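Local coordinates for periplasmic binding protein/LacI transcriptional regulator (PDB 5OCP), which binds alpha- and beta-L-arabinofuranose as the periplasmic component of an ABC transporter, probably handing the sugar on for import, at residues Val84-Arg89 and Ser97-Arg102; Thr101-Asp106 and Lys267-Thr272. All coordinates share one frame; numbering follows the deposited sequence.

Interaction 1: Val84-Arg89 and Ser97-Arg102. With AHR (alpha-L-arabinofuranose), chain I; FUB (beta-L-arabinofuranose), chain J.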
loop_
_atom_site.group_PDB
_atom_site.type_symbol
_atom_site.label_atom_id
_atom_site.label_comp_id
_atom_site.label_asym_id
_atom_site.label_seq_id
_atom_site.Cartn_x
_atom_site.Cartn_y
_atom_site.Cartn_z
ATOM N N VAL A 84 -16.717 -9.157 -10.138
ATOM C CA VAL A 84 -15.838 -8.852 -9.045
ATOM C C VAL A 84 -14.593 -8.085 -9.628
ATOM O O VAL A 84 -14.024 -8.539 -10.549
ATOM C CB VAL A 84 -15.390 -10.115 -8.344
ATOM C CG1 VAL A 84 -14.366 -9.798 -7.287
ATOM C CG2 VAL A 84 -16.566 -10.806 -7.679
ATOM N N VAL A 85 -14.235 -6.948 -9.031
ATOM C CA VAL A 85 -12.995 -6.282 -9.395
ATOM C C VAL A 85 -12.065 -6.372 -8.186
ATOM O O VAL A 85 -12.482 -6.122 -7.032
ATOM C CB VAL A 85 -13.252 -4.871 -9.715
ATOM C CG1 VAL A 85 -11.921 -4.156 -10.010
ATOM C CG2 VAL A 85 -14.194 -4.779 -10.924
ATOM N N ILE A 86 -10.817 -6.769 -8.451
ATOM C CA ILE A 86 -9.829 -6.783 -7.408
ATOM C C ILE A 86 -9.085 -5.495 -7.477
ATOM O O ILE A 86 -8.748 -5.020 -8.565
ATOM C CB ILE A 86 -8.840 -7.956 -7.655
ATOM C CG1 ILE A 86 -9.543 -9.299 -7.783
ATOM C CG2 ILE A 86 -7.755 -8.015 -6.584
ATOM C CD1 ILE A 86 -10.374 -9.678 -6.555
ATOM N N VAL A 87 -8.769 -4.878 -6.321
ATOM C CA VAL A 87 -8.015 -3.653 -6.264
ATOM C C VAL A 87 -6.882 -3.773 -5.214
ATOM O O VAL A 87 -6.988 -4.498 -4.245
ATOM C CB VAL A 87 -8.843 -2.430 -5.899
ATOM C CG1 VAL A 87 -9.856 -2.165 -7.020
ATOM C CG2 VAL A 87 -9.553 -2.591 -4.567
ATOM N N ASP A 88 -5.816 -3.066 -5.494
ATOM C CA ASP A 88 -4.714 -2.853 -4.541
ATOM C C ASP A 88 -3.875 -4.099 -4.510
ATOM O O ASP A 88 -2.988 -4.244 -5.382
ATOM C CB ASP A 88 -5.257 -2.294 -3.209
ATOM C CG ASP A 88 -4.246 -2.431 -2.048
ATOM O OD1 ASP A 88 -3.006 -2.401 -2.317
ATOM O OD2 ASP A 88 -4.678 -2.642 -0.864
ATOM N N ARG A 89 -4.134 -5.039 -3.618
ATOM C CA ARG A 89 -3.375 -6.283 -3.562
ATOM C C ARG A 89 -3.917 -7.294 -4.575
ATOM O O ARG A 89 -4.729 -6.938 -5.475
ATOM C CB ARG A 89 -3.289 -6.821 -2.137
ATOM C CG ARG A 89 -2.708 -5.791 -1.184
ATOM C CD ARG A 89 -2.675 -6.305 0.251
ATOM N NE ARG A 89 -2.157 -5.234 1.159
ATOM C CZ ARG A 89 -2.184 -5.334 2.495
ATOM N NH1 ARG A 89 -2.704 -6.381 3.112
ATOM N NH2 ARG A 89 -1.784 -4.294 3.250
ATOM N N SER A 97 -11.430 -16.180 -14.928
ATOM C CA SER A 97 -12.786 -15.846 -15.152
ATOM C C SER A 97 -13.473 -15.608 -13.814
ATOM O O SER A 97 -14.583 -15.197 -13.805
ATOM C CB SER A 97 -13.521 -16.926 -15.913
ATOM O OG SER A 97 -13.705 -18.037 -15.123
ATOM N N LEU A 98 -12.797 -15.874 -12.705
ATOM C CA LEU A 98 -13.396 -15.580 -11.371
ATOM C C LEU A 98 -13.391 -14.072 -10.958
ATOM O O LEU A 98 -13.924 -13.733 -9.879
ATOM C CB LEU A 98 -12.761 -16.438 -10.345
ATOM C CG LEU A 98 -13.058 -17.920 -10.385
ATOM C CD1 LEU A 98 -12.086 -18.594 -9.466
ATOM C CD2 LEU A 98 -14.483 -18.227 -9.987
ATOM N N PHE A 99 -12.817 -13.195 -11.802
ATOM C CA PHE A 99 -12.867 -11.790 -11.609
ATOM C C PHE A 99 -12.924 -11.065 -12.979
ATOM O O PHE A 99 -12.532 -11.619 -14.046
ATOM C CB PHE A 99 -11.707 -11.354 -10.684
ATOM C CG PHE A 99 -10.358 -11.519 -11.293
ATOM C CD1 PHE A 99 -9.805 -10.490 -12.062
ATOM C CD2 PHE A 99 -9.650 -12.698 -11.090
ATOM C CE1 PHE A 99 -8.572 -10.664 -12.640
ATOM C CE2 PHE A 99 -8.440 -12.913 -11.711
ATOM C CZ PHE A 99 -7.898 -11.868 -12.499
ATOM N N LEU A 100 -13.431 -9.875 -12.969
ATOM C CA LEU A 100 -13.569 -9.056 -14.105
ATOM C C LEU A 100 -12.187 -8.478 -14.443
ATOM O O LEU A 100 -11.738 -8.602 -15.548
ATOM C CB LEU A 100 -14.608 -7.972 -13.844
ATOM C CG LEU A 100 -14.811 -6.912 -14.875
ATOM C CD1 LEU A 100 -15.170 -7.478 -16.280
ATOM C CD2 LEU A 100 -15.816 -5.888 -14.511
ATOM N N THR A 101 -11.541 -7.854 -13.463
ATOM C CA THR A 101 -10.222 -7.268 -13.676
ATOM C C THR A 101 -9.591 -6.806 -12.368
ATOM O O THR A 101 -10.240 -6.793 -11.322
ATOM C CB THR A 101 -10.286 -6.077 -14.651
ATOM O OG1 THR A 101 -8.957 -5.683 -15.016
ATOM C CG2 THR A 101 -11.002 -4.900 -14.008
ATOM N N ARG A 102 -8.318 -6.427 -12.436
ATOM C CA ARG A 102 -7.591 -5.961 -11.261
ATOM C C ARG A 102 -6.971 -4.590 -11.509
ATOM O O ARG A 102 -6.271 -4.384 -12.499
ATOM C CB ARG A 102 -6.505 -6.966 -10.870
ATOM C CG ARG A 102 -5.498 -6.431 -9.864
ATOM C CD ARG A 102 -4.702 -7.559 -9.227
ATOM N NE ARG A 102 -3.842 -7.079 -8.149
ATOM C CZ ARG A 102 -2.536 -6.871 -8.273
ATOM N NH1 ARG A 102 -1.933 -7.100 -9.432
ATOM N NH2 ARG A 102 -1.831 -6.433 -7.239
HETATM O O5 AHR I . -1.537 -2.645 -0.219
HETATM C C5 AHR I . -1.004 -1.365 -0.067
HETATM C C4 AHR I . -0.244 -1.262 1.243
HETATM O O4 AHR I . -1.045 -1.661 2.329
HETATM C C3 AHR I . 0.243 0.175 1.509
HETATM O O3 AHR I . 1.455 0.363 0.853
HETATM C C2 AHR I . 0.291 0.144 3.028
HETATM O O2 AHR I . 0.274 1.387 3.668
HETATM C C1 AHR I . -1.001 -0.605 3.302
HETATM O O1 AHR I . -0.945 -1.134 4.527
HETATM O O5 FUB J . -1.536 -2.644 -0.219
HETATM C C5 FUB J . -1.006 -1.364 -0.060
HETATM C C4 FUB J . -0.249 -1.261 1.254
HETATM O O4 FUB J . -1.036 -1.674 2.345
HETATM C C3 FUB J . 0.234 0.172 1.528
HETATM O O3 FUB J . 1.439 0.365 0.854
HETATM C C2 FUB J . 0.354 0.130 3.047
HETATM O O2 FUB J . 0.284 1.390 3.672
HETATM C C1 FUB J . -0.706 -0.875 3.497
HETATM O O1 FUB J . -1.812 -0.176 3.797
#

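Interaction 2: Thr101-Asp106 and Lys267-Thr272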
loop_
_atom_site.group_PDB
_atom_site.type_symbol
_atom_site.label_atom_id
_atom_site.label_comp_id
_atom_site.label_asym_id
_atom_site.label_seq_id
_atom_site.Cartn_x
_atom_site.Cartn_y
_atom_site.Cartn_z
ATOM N N THR A 101 -11.541 -7.854 -13.463
ATOM C CA THR A 101 -10.222 -7.268 -13.676
ATOM C C THR A 101 -9.591 -6.806 -12.368
ATOM O O THR A 101 -10.240 -6.793 -11.322
ATOM C CB THR A 101 -10.286 -6.077 -14.651
ATOM O OG1 THR A 101 -8.957 -5.683 -15.016
ATOM C CG2 THR A 101 -11.002 -4.900 -14.008
ATOM N N ARG A 102 -8.318 -6.427 -12.436
ATOM C CA ARG A 102 -7.591 -5.961 -11.261
ATOM C C ARG A 102 -6.971 -4.590 -11.509
ATOM O O ARG A 102 -6.271 -4.384 -12.499
ATOM C CB ARG A 102 -6.505 -6.966 -10.870
ATOM C CG ARG A 102 -5.498 -6.431 -9.864
ATOM C CD ARG A 102 -4.702 -7.559 -9.227
ATOM N NE ARG A 102 -3.842 -7.079 -8.149
ATOM C CZ ARG A 102 -2.536 -6.871 -8.273
ATOM N NH1 ARG A 102 -1.933 -7.100 -9.432
ATOM N NH2 ARG A 102 -1.831 -6.433 -7.239
ATOM N N ILE A 103 -7.236 -3.655 -10.602
ATOM C CA ILE A 103 -6.711 -2.305 -10.718
ATOM C C ILE A 103 -5.628 -2.185 -9.661
ATOM O O ILE A 103 -5.917 -2.344 -8.504
ATOM C CB ILE A 103 -7.752 -1.243 -10.454
ATOM C CG1 ILE A 103 -9.038 -1.485 -11.238
ATOM C CG2 ILE A 103 -7.148 0.136 -10.687
ATOM C CD1 ILE A 103 -8.869 -1.780 -12.742
ATOM N N ALA A 104 -4.358 -1.990 -10.060
ATOM C CA ALA A 104 -3.304 -2.028 -9.085
ATOM C C ALA A 104 -2.089 -1.232 -9.585
ATOM O O ALA A 104 -1.923 -1.053 -10.785
ATOM C CB ALA A 104 -2.931 -3.451 -8.751
ATOM N N SER A 105 -1.229 -0.832 -8.673
ATOM C CA SER A 105 0.124 -0.437 -9.051
ATOM C C SER A 105 0.991 -1.672 -9.167
ATOM O O SER A 105 0.579 -2.815 -8.831
ATOM C CB SER A 105 0.713 0.529 -8.003
ATOM O OG SER A 105 0.811 -0.230 -6.780
ATOM N N ASP A 106 2.169 -1.487 -9.755
ATOM C CA ASP A 106 3.166 -2.541 -9.861
ATOM C C ASP A 106 4.113 -2.422 -8.625
ATOM O O ASP A 106 5.049 -1.633 -8.584
ATOM C CB ASP A 106 3.934 -2.462 -11.167
ATOM C CG ASP A 106 4.974 -3.598 -11.314
ATOM O OD1 ASP A 106 5.369 -4.257 -10.317
ATOM O OD2 ASP A 106 5.500 -3.729 -12.455
ATOM N N LYS A 267 -7.367 -8.044 -17.848
ATOM C CA LYS A 267 -7.411 -8.616 -16.514
ATOM C C LYS A 267 -6.582 -7.840 -15.519
ATOM O O LYS A 267 -6.795 -7.973 -14.311
ATOM C CB LYS A 267 -6.978 -10.081 -16.497
ATOM C CG LYS A 267 -7.948 -10.942 -17.301
ATOM C CD LYS A 267 -9.240 -11.073 -16.556
ATOM C CE LYS A 267 -10.135 -12.142 -17.167
ATOM N NZ LYS A 267 -11.480 -12.190 -16.495
ATOM N N LEU A 268 -5.684 -7.014 -16.002
ATOM C CA LEU A 268 -4.907 -6.074 -15.128
ATOM C C LEU A 268 -4.731 -4.761 -15.764
ATOM O O LEU A 268 -4.305 -4.716 -16.939
ATOM C CB LEU A 268 -3.491 -6.699 -14.848
ATOM C CG LEU A 268 -2.513 -5.846 -14.040
ATOM C CD1 LEU A 268 -3.068 -5.589 -12.633
ATOM C CD2 LEU A 268 -1.159 -6.566 -13.940
ATOM N N ILE A 269 -5.062 -3.653 -15.045
ATOM C CA ILE A 269 -4.934 -2.300 -15.506
ATOM C C ILE A 269 -4.026 -1.662 -14.398
ATOM O O ILE A 269 -4.377 -1.680 -13.191
ATOM C CB ILE A 269 -6.284 -1.586 -15.462
ATOM C CG1 ILE A 269 -7.342 -2.281 -16.338
ATOM C CG2 ILE A 269 -6.101 -0.156 -15.772
ATOM C CD1 ILE A 269 -6.922 -2.373 -17.732
ATOM N N SER A 270 -2.856 -1.178 -14.776
ATOM C CA SER A 270 -1.893 -0.792 -13.784
ATOM C C SER A 270 -1.151 0.479 -14.145
ATOM O O SER A 270 -0.724 0.633 -15.271
ATOM C CB SER A 270 -0.940 -1.963 -13.620
ATOM O OG SER A 270 0.094 -1.709 -12.660
ATOM N N THR A 271 -0.863 1.323 -13.123
ATOM C CA THR A 271 0.012 2.479 -13.286
ATOM C C THR A 271 0.724 2.628 -11.932
ATOM O O THR A 271 0.068 2.353 -10.906
ATOM C CB THR A 271 -0.758 3.803 -13.544
ATOM O OG1 THR A 271 -1.421 3.717 -14.815
ATOM C CG2 THR A 271 0.143 4.989 -13.602
ATOM N N THR A 272 1.993 2.989 -11.982
ATOM C CA THR A 272 2.839 3.069 -10.780
ATOM C C THR A 272 3.319 4.498 -10.606
ATOM O O THR A 272 3.576 5.210 -11.569
ATOM C CB THR A 272 3.968 2.035 -10.892
ATOM O OG1 THR A 272 3.359 0.744 -11.052
ATOM C CG2 THR A 272 4.902 2.000 -9.686
HETATM O O HOH W 1 0.793 -4.339 -11.751
#

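Interaction 1: Val84-Arg89 and Ser97-Arg102
Val-84 and Ile-86 exchange backbone hydrogen bonds with Leu-100 and Thr-101 where two neighbouring parallel strands meet in the six-stranded sheet of one lobe of a two-lobed periplasmic binding protein. Leu-100 N donates to Val-84 O (2.8 Å), and Ile-86 N to Thr-101 O (2.9 Å).

Apolar packing differs on the two faces of the sheet. On the face of Val-85, CG2 of Val-85 meets CD2 of Leu-100, with helix 248-259 covering the group. On the face of Ile-86 and Arg-102, Ile-86 CG1 touches Phe-99 CB, while Ile-86 CG2 lies against the aliphatic CD of Arg-102.

Polar side-chain bonds hold the turn after the strand. Arg-102, extended from CG to NE, sends NE to Arg-89 O (2.8 Å); the donor sits above that carbonyl plane, yet the oxygen lies in the guanidinium plane. NH2 adds a weak bond to Asp-88 O. An alanine in place of Arg-102 would probably leave both carbonyls without these donors and the sugar-binding turn less firmly held.

The sugar lies beyond that turn, modelled as two anomers. Asp-88 OD1 is 2.6 Å from O5 of either, and its OD2 forms a salt bridge with Arg-15. Arg-89 bonds edge-on through two nitrogens: NE to O5 (3.0 Å) and NH2 to O4 (2.9 Å) of each anomer.

Interaction 2: Thr101-Asp106 and Lys267-Thr272
Arg-102 and Ile-269 bond through their backbones where strand 268-270 joins strand 101-104 as the parallel outermost strand of the lobe's sheet, their axes 15° apart. Arg-102 N donates to Lys-267 O, Ile-269 N to Arg-102 O (2.9 Å) and Ala-104 N to Ile-269 O (3.1 Å).

The close packing belongs to strand 101-104, whose Thr-101 and Ile-103 are buried. Ile-103 and Ile-269 lie side by side, CD1 of Ile-103 reaching CB of Ile-269 at 3.8 Å; Pro-250 of helix 248-259 also touches Ile-103. On the other face, the CB of Ala-104 sits 3.4 Å above the centre of the Arg-102 guanidinium, and Leu-268 CD1 approaches NH1 of the same arginine.

The outer side is looser: Leu-268 and Ile-269 of the edge strand are exposed, as is Thr-271 just after it, and a weak bond runs from Thr-271 N to Ala-104 O. Ser-270 has its OG anti to the backbone N (chi1 179°); this hydroxyl donates to Ala-104 O (2.8 Å) and accepts from a water that bonds weakly to Ser-105 O.

Past the strands the two segments stay joined at the start of helix 107-121. Asp-106 is its N-cap residue, with OD1 accepting from Glu-109 N, while its own N-H points toward segment 267-272. Thr-272 OG1, anti to its carbonyl carbon (chi1 -58°), accepts this hydrogen bond: Asp-106 N to OG1 is 2.8 Å.

How the interactions relate
From the N terminus, the chain first runs through 84-89, makes a short excursion without helix or strand, and returns at 97-102, where interaction 1 closes this small loop. It continues directly into 101-106, so Thr-101 and Arg-102 serve both contacts. The chain then passes through the second lobe and comes back before 267-272, where interaction 2 closes a loop of 160 intervening residues. The loops follow one another and neither nests in the other. Strand 101-104 thus lies between 84-87 and 268-270 in one sheet. Phe-99 O, a probable hydrogen-bond partner of Lys-267 NZ at 2.7 Å, links the contacts directly.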